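Local coordinates for capsular polysaccharide export system protein KpsC (Thermosulfurimonas dismutans, PDB 6MGD) that probably transfers Kdo residues in beta-(2,7) linkage while building the glycolipid anchor of Gram-negative bacterial capsules, at residues A[147-161]-A[232-246]. Residues are numbered along the deposited sequence; the frame is centred on the assembly and turned at random.
Sequences RPPRTDKKIIVVPGQ and IISYADEVHVLTSLF
Strands 155-159 and 238-241 run parallel as neighbours in the six-stranded parallel sheet, their axes 4.8 Å apart at closest approach and turned by 32°. I155 O accepts from both D237 N and E238 N, V157 N donates to E238 O, and V157 O receives H240 N at 2.9 Å. Just before the strands pair, the carboxylate of D237 extends this pattern: OD2 takes I155 N through its anti lone pair at 2.9 Å, almost straight at 169°.

On one face of the sheet I156 lies over the H240 imidazole, CG2 3.8 Å from the ring centroid in a CH-pi contact. NE2 donates to E238 OE1, which lies in the plane of the ring, while ND1 bonds Y260 OH; the two bonds fix the rotation of the imidazole. E238 OE2 also forms a salt bridge with K154 NZ, 3.2 Å away and above the carboxylate plane. On the other face V157 turns CG1 between its backbone N and carbonyl carbon (chi1 63°), against V239 CG2 and A236 CB. Toward the C-terminal end of the strand P159 CB lies over the F246 ring, and well before the strand P148 packs over the face of the Y235 ring.

Beyond the strands, the Q161 side chain, extended beyond CG, clamps the backbone and side chain of T243 in the loop after strand 238-241: OE1 accepts T243 N at 2.9 Å, and NE2, with its partner in the amide plane, donates to T243 OG1 at 3.1 Å. A leucine here would probably leave T243 N without its acceptor and loosen the loop's hold on the strand end.

Side-chain carboxylate and amide groups thus continue the interstrand bonding past both ends of the backbone pairing, joining the central strands of a Rossmann-like domain, consistent with the GT-B fold of the family.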
loop_
_atom_site.group_PDB
_atom_site.type_symbol
_atom_site.label_atom_id
_atom_site.label_comp_id
_atom_site.label_asym_id
_atom_site.label_seq_id
_atom_site.Cartn_x
_atom_site.Cartn_y
_atom_site.Cartn_z
ATOM N N ARG A 147 -26.410 -0.028 -11.537
ATOM C CA ARG A 147 -25.169 -0.443 -10.891
ATOM C C ARG A 147 -25.412 -1.449 -9.743
ATOM O O ARG A 147 -25.051 -2.620 -9.876
ATOM C CB ARG A 147 -24.392 0.786 -10.389
ATOM C CG ARG A 147 -23.187 1.171 -11.223
ATOM C CD ARG A 147 -22.110 0.123 -11.077
ATOM N NE ARG A 147 -22.009 -0.332 -9.693
ATOM C CZ ARG A 147 -21.737 -1.584 -9.342
ATOM N NH1 ARG A 147 -21.546 -2.504 -10.277
ATOM N NH2 ARG A 147 -21.667 -1.918 -8.061
ATOM N N PRO A 148 -26.034 -1.027 -8.639
ATOM C CA PRO A 148 -26.076 -1.887 -7.457
ATOM C C PRO A 148 -27.274 -2.818 -7.499
ATOM O O PRO A 148 -28.422 -2.371 -7.641
ATOM C CB PRO A 148 -26.189 -0.882 -6.301
ATOM C CG PRO A 148 -26.814 0.369 -6.932
ATOM C CD PRO A 148 -26.891 0.156 -8.430
ATOM N N PRO A 149 -27.050 -4.123 -7.365
ATOM C CA PRO A 149 -28.166 -5.069 -7.441
ATOM C C PRO A 149 -29.104 -4.927 -6.254
ATOM O O PRO A 149 -28.690 -4.632 -5.130
ATOM C CB PRO A 149 -27.471 -6.435 -7.437
ATOM C CG PRO A 149 -26.200 -6.186 -6.692
ATOM C CD PRO A 149 -25.771 -4.796 -7.077
ATOM N N ARG A 150 -30.389 -5.137 -6.523
ATOM C CA ARG A 150 -31.430 -5.114 -5.498
ATOM C C ARG A 150 -31.717 -6.558 -5.107
ATOM O O ARG A 150 -32.410 -7.281 -5.828
ATOM C CB ARG A 150 -32.684 -4.412 -6.009
ATOM C CG ARG A 150 -32.494 -2.941 -6.330
ATOM C CD ARG A 150 -32.212 -2.140 -5.073
ATOM N NE ARG A 150 -33.242 -2.339 -4.059
ATOM C CZ ARG A 150 -34.399 -1.685 -4.027
ATOM N NH1 ARG A 150 -34.680 -0.786 -4.961
ATOM N NH2 ARG A 150 -35.276 -1.931 -3.064
ATOM N N THR A 151 -31.181 -6.980 -3.965
ATOM C CA THR A 151 -31.350 -8.353 -3.514
ATOM C C THR A 151 -31.349 -8.384 -1.993
ATOM O O THR A 151 -31.002 -7.405 -1.327
ATOM C CB THR A 151 -30.253 -9.266 -4.074
ATOM O OG1 THR A 151 -30.591 -10.635 -3.818
ATOM C CG2 THR A 151 -28.919 -8.950 -3.420
ATOM N N ASP A 152 -31.749 -9.531 -1.449
ATOM C CA ASP A 152 -31.745 -9.767 -0.013
ATOM C C ASP A 152 -30.426 -10.341 0.489
ATOM O O ASP A 152 -30.223 -10.413 1.706
ATOM C CB ASP A 152 -32.889 -10.713 0.365
ATOM C CG ASP A 152 -32.845 -12.016 -0.413
ATOM O OD1 ASP A 152 -32.332 -12.014 -1.552
ATOM O OD2 ASP A 152 -33.323 -13.043 0.114
ATOM N N LYS A 153 -29.536 -10.750 -0.410
ATOM C CA LYS A 153 -28.265 -11.335 -0.021
ATOM C C LYS A 153 -27.273 -10.246 0.379
ATOM O O LYS A 153 -27.393 -9.081 -0.009
ATOM C CB LYS A 153 -27.687 -12.169 -1.165
ATOM C CG LYS A 153 -28.685 -13.117 -1.804
ATOM C CD LYS A 153 -28.216 -13.568 -3.177
ATOM C CE LYS A 153 -29.325 -14.290 -3.924
ATOM N NZ LYS A 153 -28.949 -14.580 -5.335
ATOM N N LYS A 154 -26.277 -10.645 1.167
ATOM C CA LYS A 154 -25.223 -9.719 1.562
ATOM C C LYS A 154 -24.353 -9.378 0.360
ATOM O O LYS A 154 -23.914 -10.265 -0.376
ATOM C CB LYS A 154 -24.377 -10.322 2.683
ATOM C CG LYS A 154 -23.293 -9.392 3.204
ATOM C CD LYS A 154 -22.837 -9.788 4.601
ATOM C CE LYS A 154 -22.114 -11.122 4.605
ATOM N NZ LYS A 154 -21.603 -11.458 5.964
ATOM N N ILE A 155 -24.113 -8.087 0.156
ATOM C CA ILE A 155 -23.325 -7.605 -0.974
ATOM C C ILE A 155 -21.848 -7.662 -0.598
ATOM O O ILE A 155 -21.410 -6.982 0.337
ATOM C CB ILE A 155 -23.737 -6.179 -1.375
ATOM C CG1 ILE A 155 -25.237 -6.118 -1.676
ATOM C CG2 ILE A 155 -22.946 -5.717 -2.592
ATOM C CD1 ILE A 155 -25.655 -6.949 -2.870
ATOM N N ILE A 156 -21.082 -8.471 -1.328
ATOM C CA ILE A 156 -19.637 -8.584 -1.153
ATOM C C ILE A 156 -18.958 -8.123 -2.440
ATOM O O ILE A 156 -19.380 -8.505 -3.538
ATOM C CB ILE A 156 -19.218 -10.022 -0.784
ATOM C CG1 ILE A 156 -19.709 -10.391 0.617
ATOM C CG2 ILE A 156 -17.705 -10.183 -0.855
ATOM C CD1 ILE A 156 -19.189 -11.736 1.116
ATOM N N VAL A 157 -17.922 -7.289 -2.304
ATOM C CA VAL A 157 -17.141 -6.793 -3.432
ATOM C C VAL A 157 -15.719 -7.323 -3.304
ATOM O O VAL A 157 -15.156 -7.369 -2.205
ATOM C CB VAL A 157 -17.144 -5.248 -3.507
ATOM C CG1 VAL A 157 -16.483 -4.636 -2.280
ATOM C CG2 VAL A 157 -16.467 -4.754 -4.785
ATOM N N VAL A 158 -15.148 -7.737 -4.431
ATOM C CA VAL A 158 -13.790 -8.271 -4.477
ATOM C C VAL A 158 -13.008 -7.538 -5.561
ATOM O O VAL A 158 -13.293 -7.713 -6.753
ATOM C CB VAL A 158 -13.788 -9.790 -4.728
ATOM C CG1 VAL A 158 -12.371 -10.293 -4.967
ATOM C CG2 VAL A 158 -14.423 -10.529 -3.558
ATOM N N PRO A 159 -12.030 -6.704 -5.200
ATOM C CA PRO A 159 -11.210 -6.023 -6.214
ATOM C C PRO A 159 -10.084 -6.934 -6.677
ATOM O O PRO A 159 -9.273 -7.396 -5.872
ATOM C CB PRO A 159 -10.673 -4.797 -5.465
ATOM C CG PRO A 159 -10.614 -5.238 -4.041
ATOM C CD PRO A 159 -11.739 -6.228 -3.836
ATOM N N GLY A 160 -10.045 -7.205 -7.978
ATOM C CA GLY A 160 -8.959 -7.991 -8.527
ATOM C C GLY A 160 -7.650 -7.224 -8.533
ATOM O O GLY A 160 -7.617 -5.994 -8.577
ATOM N N GLN A 161 -6.553 -7.972 -8.487
ATOM C CA GLN A 161 -5.216 -7.405 -8.516
ATOM C C GLN A 161 -4.445 -7.961 -9.704
ATOM O O GLN A 161 -4.825 -8.969 -10.305
ATOM C CB GLN A 161 -4.444 -7.710 -7.225
ATOM C CG GLN A 161 -5.068 -7.160 -5.956
ATOM C CD GLN A 161 -4.246 -7.491 -4.725
ATOM O OE1 GLN A 161 -4.789 -7.834 -3.673
ATOM N NE2 GLN A 161 -2.926 -7.389 -4.849
ATOM N N ILE A 232 -18.097 1.958 -5.970
ATOM C CA ILE A 232 -18.643 0.620 -5.774
ATOM C C ILE A 232 -18.553 0.223 -4.301
ATOM O O ILE A 232 -19.314 -0.651 -3.858
ATOM C CB ILE A 232 -17.932 -0.428 -6.663
ATOM C CG1 ILE A 232 -17.997 -0.045 -8.140
ATOM C CG2 ILE A 232 -18.575 -1.797 -6.524
ATOM C CD1 ILE A 232 -17.194 -0.982 -9.035
ATOM N N ILE A 233 -17.671 0.863 -3.526
ATOM C CA ILE A 233 -17.528 0.558 -2.102
ATOM C C ILE A 233 -18.809 0.899 -1.346
ATOM O O ILE A 233 -19.281 0.123 -0.506
ATOM C CB ILE A 233 -16.319 1.313 -1.518
ATOM C CG1 ILE A 233 -15.061 1.027 -2.340
ATOM C CG2 ILE A 233 -16.108 0.958 -0.046
ATOM C CD1 ILE A 233 -13.813 1.724 -1.830
ATOM N N SER A 234 -19.387 2.071 -1.634
ATOM C CA SER A 234 -20.541 2.555 -0.880
ATOM C C SER A 234 -21.749 1.638 -1.025
ATOM O O SER A 234 -22.589 1.573 -0.120
ATOM C CB SER A 234 -20.895 3.972 -1.331
ATOM O OG SER A 234 -21.207 4.000 -2.713
ATOM N N TYR A 235 -21.856 0.928 -2.146
ATOM C CA TYR A 235 -22.951 -0.009 -2.362
ATOM C C TYR A 235 -22.688 -1.381 -1.751
ATOM O O TYR A 235 -23.587 -2.228 -1.769
ATOM C CB TYR A 235 -23.225 -0.162 -3.861
ATOM C CG TYR A 235 -23.638 1.121 -4.548
ATOM C CD1 TYR A 235 -23.349 1.338 -5.890
ATOM C CD2 TYR A 235 -24.320 2.114 -3.856
ATOM C CE1 TYR A 235 -23.723 2.511 -6.522
ATOM C CE2 TYR A 235 -24.699 3.288 -4.478
ATOM C CZ TYR A 235 -24.399 3.481 -5.810
ATOM O OH TYR A 235 -24.775 4.650 -6.433
ATOM N N ALA A 236 -21.498 -1.617 -1.209
ATOM C CA ALA A 236 -21.128 -2.920 -0.676
ATOM C C ALA A 236 -21.361 -2.984 0.828
ATOM O O ALA A 236 -21.211 -1.991 1.545
ATOM C CB ALA A 236 -19.662 -3.237 -0.983
ATOM N N ASP A 237 -21.737 -4.177 1.298
ATOM C CA ASP A 237 -21.829 -4.431 2.731
ATOM C C ASP A 237 -20.464 -4.758 3.323
ATOM O O ASP A 237 -20.122 -4.270 4.406
ATOM C CB ASP A 237 -22.812 -5.571 3.001
ATOM C CG ASP A 237 -24.242 -5.206 2.654
ATOM O OD1 ASP A 237 -24.710 -4.138 3.104
ATOM O OD2 ASP A 237 -24.896 -5.984 1.927
ATOM N N GLU A 238 -19.678 -5.582 2.629
ATOM C CA GLU A 238 -18.341 -5.957 3.062
ATOM C C GLU A 238 -17.414 -5.994 1.854
ATOM O O GLU A 238 -17.850 -6.255 0.727
ATOM C CB GLU A 238 -18.331 -7.322 3.769
ATOM C CG GLU A 238 -19.201 -7.400 5.016
ATOM C CD GLU A 238 -19.218 -8.789 5.634
ATOM O OE1 GLU A 238 -18.636 -9.718 5.034
ATOM O OE2 GLU A 238 -19.813 -8.951 6.720
ATOM N N VAL A 239 -16.130 -5.738 2.098
ATOM C CA VAL A 239 -15.101 -5.754 1.062
ATOM C C VAL A 239 -14.131 -6.891 1.368
ATOM O O VAL A 239 -13.544 -6.937 2.456
ATOM C CB VAL A 239 -14.360 -4.410 0.980
ATOM C CG1 VAL A 239 -13.405 -4.399 -0.204
ATOM C CG2 VAL A 239 -15.349 -3.263 0.886
ATOM N N HIS A 240 -13.954 -7.803 0.416
ATOM C CA HIS A 240 -13.077 -8.959 0.589
ATOM C C HIS A 240 -11.918 -8.858 -0.393
ATOM O O HIS A 240 -12.124 -8.902 -1.611
ATOM C CB HIS A 240 -13.845 -10.268 0.397
ATOM C CG HIS A 240 -14.854 -10.538 1.472
ATOM N ND1 HIS A 240 -15.098 -11.802 1.964
ATOM C CD2 HIS A 240 -15.684 -9.706 2.146
ATOM C CE1 HIS A 240 -16.033 -11.736 2.896
ATOM N NE2 HIS A 240 -16.404 -10.476 3.026
ATOM N N VAL A 241 -10.699 -8.733 0.139
ATOM C CA VAL A 241 -9.510 -8.476 -0.661
ATOM C C VAL A 241 -8.450 -9.527 -0.350
ATOM O O VAL A 241 -8.591 -10.341 0.563
ATOM C CB VAL A 241 -8.939 -7.063 -0.417
ATOM C CG1 VAL A 241 -10.031 -6.015 -0.550
ATOM C CG2 VAL A 241 -8.283 -6.988 0.954
ATOM N N LEU A 242 -7.374 -9.493 -1.135
ATOM C CA LEU A 242 -6.177 -10.273 -0.846
ATOM C C LEU A 242 -5.153 -9.374 -0.159
ATOM O O LEU A 242 -5.034 -9.389 1.070
ATOM C CB LEU A 242 -5.609 -10.890 -2.128
ATOM C CG LEU A 242 -4.554 -11.996 -1.992
ATOM C CD1 LEU A 242 -5.064 -13.139 -1.124
ATOM C CD2 LEU A 242 -4.133 -12.516 -3.363
ATOM N N THR A 243 -4.418 -8.572 -0.939
ATOM C CA THR A 243 -3.499 -7.582 -0.386
ATOM C C THR A 243 -3.726 -6.197 -0.986
ATOM O O THR A 243 -2.819 -5.357 -0.950
ATOM C CB THR A 243 -2.037 -7.988 -0.599
ATOM O OG1 THR A 243 -1.742 -7.993 -2.001
ATOM C CG2 THR A 243 -1.759 -9.363 -0.009
ATOM N N SER A 244 -4.910 -5.935 -1.530
ATOM C CA SER A 244 -5.132 -4.710 -2.284
ATOM C C SER A 244 -5.171 -3.490 -1.371
ATOM O O SER A 244 -5.761 -3.520 -0.288
ATOM C CB SER A 244 -6.433 -4.804 -3.077
ATOM O OG SER A 244 -6.574 -3.696 -3.948
ATOM N N LEU A 245 -4.531 -2.408 -1.823
ATOM C CA LEU A 245 -4.681 -1.113 -1.168
ATOM C C LEU A 245 -6.137 -0.661 -1.150
ATOM O O LEU A 245 -6.521 0.152 -0.301
ATOM C CB LEU A 245 -3.807 -0.075 -1.876
ATOM C CG LEU A 245 -3.711 1.334 -1.294
ATOM C CD1 LEU A 245 -3.110 1.294 0.102
ATOM C CD2 LEU A 245 -2.890 2.229 -2.215
ATOM N N PHE A 246 -6.945 -1.178 -2.079
ATOM C CA PHE A 246 -8.384 -0.938 -2.089
ATOM C C PHE A 246 -9.007 -1.184 -0.719
ATOM O O PHE A 246 -9.933 -0.473 -0.312
ATOM C CB PHE A 246 -9.022 -1.843 -3.145
ATOM C CG PHE A 246 -10.383 -1.410 -3.590
ATOM C CD1 PHE A 246 -11.519 -1.967 -3.027
ATOM C CD2 PHE A 246 -10.532 -0.469 -4.597
ATOM C CE1 PHE A 246 -12.776 -1.582 -3.444
ATOM C CE2 PHE A 246 -11.788 -0.079 -5.020
ATOM C CZ PHE A 246 -12.910 -0.637 -4.443
#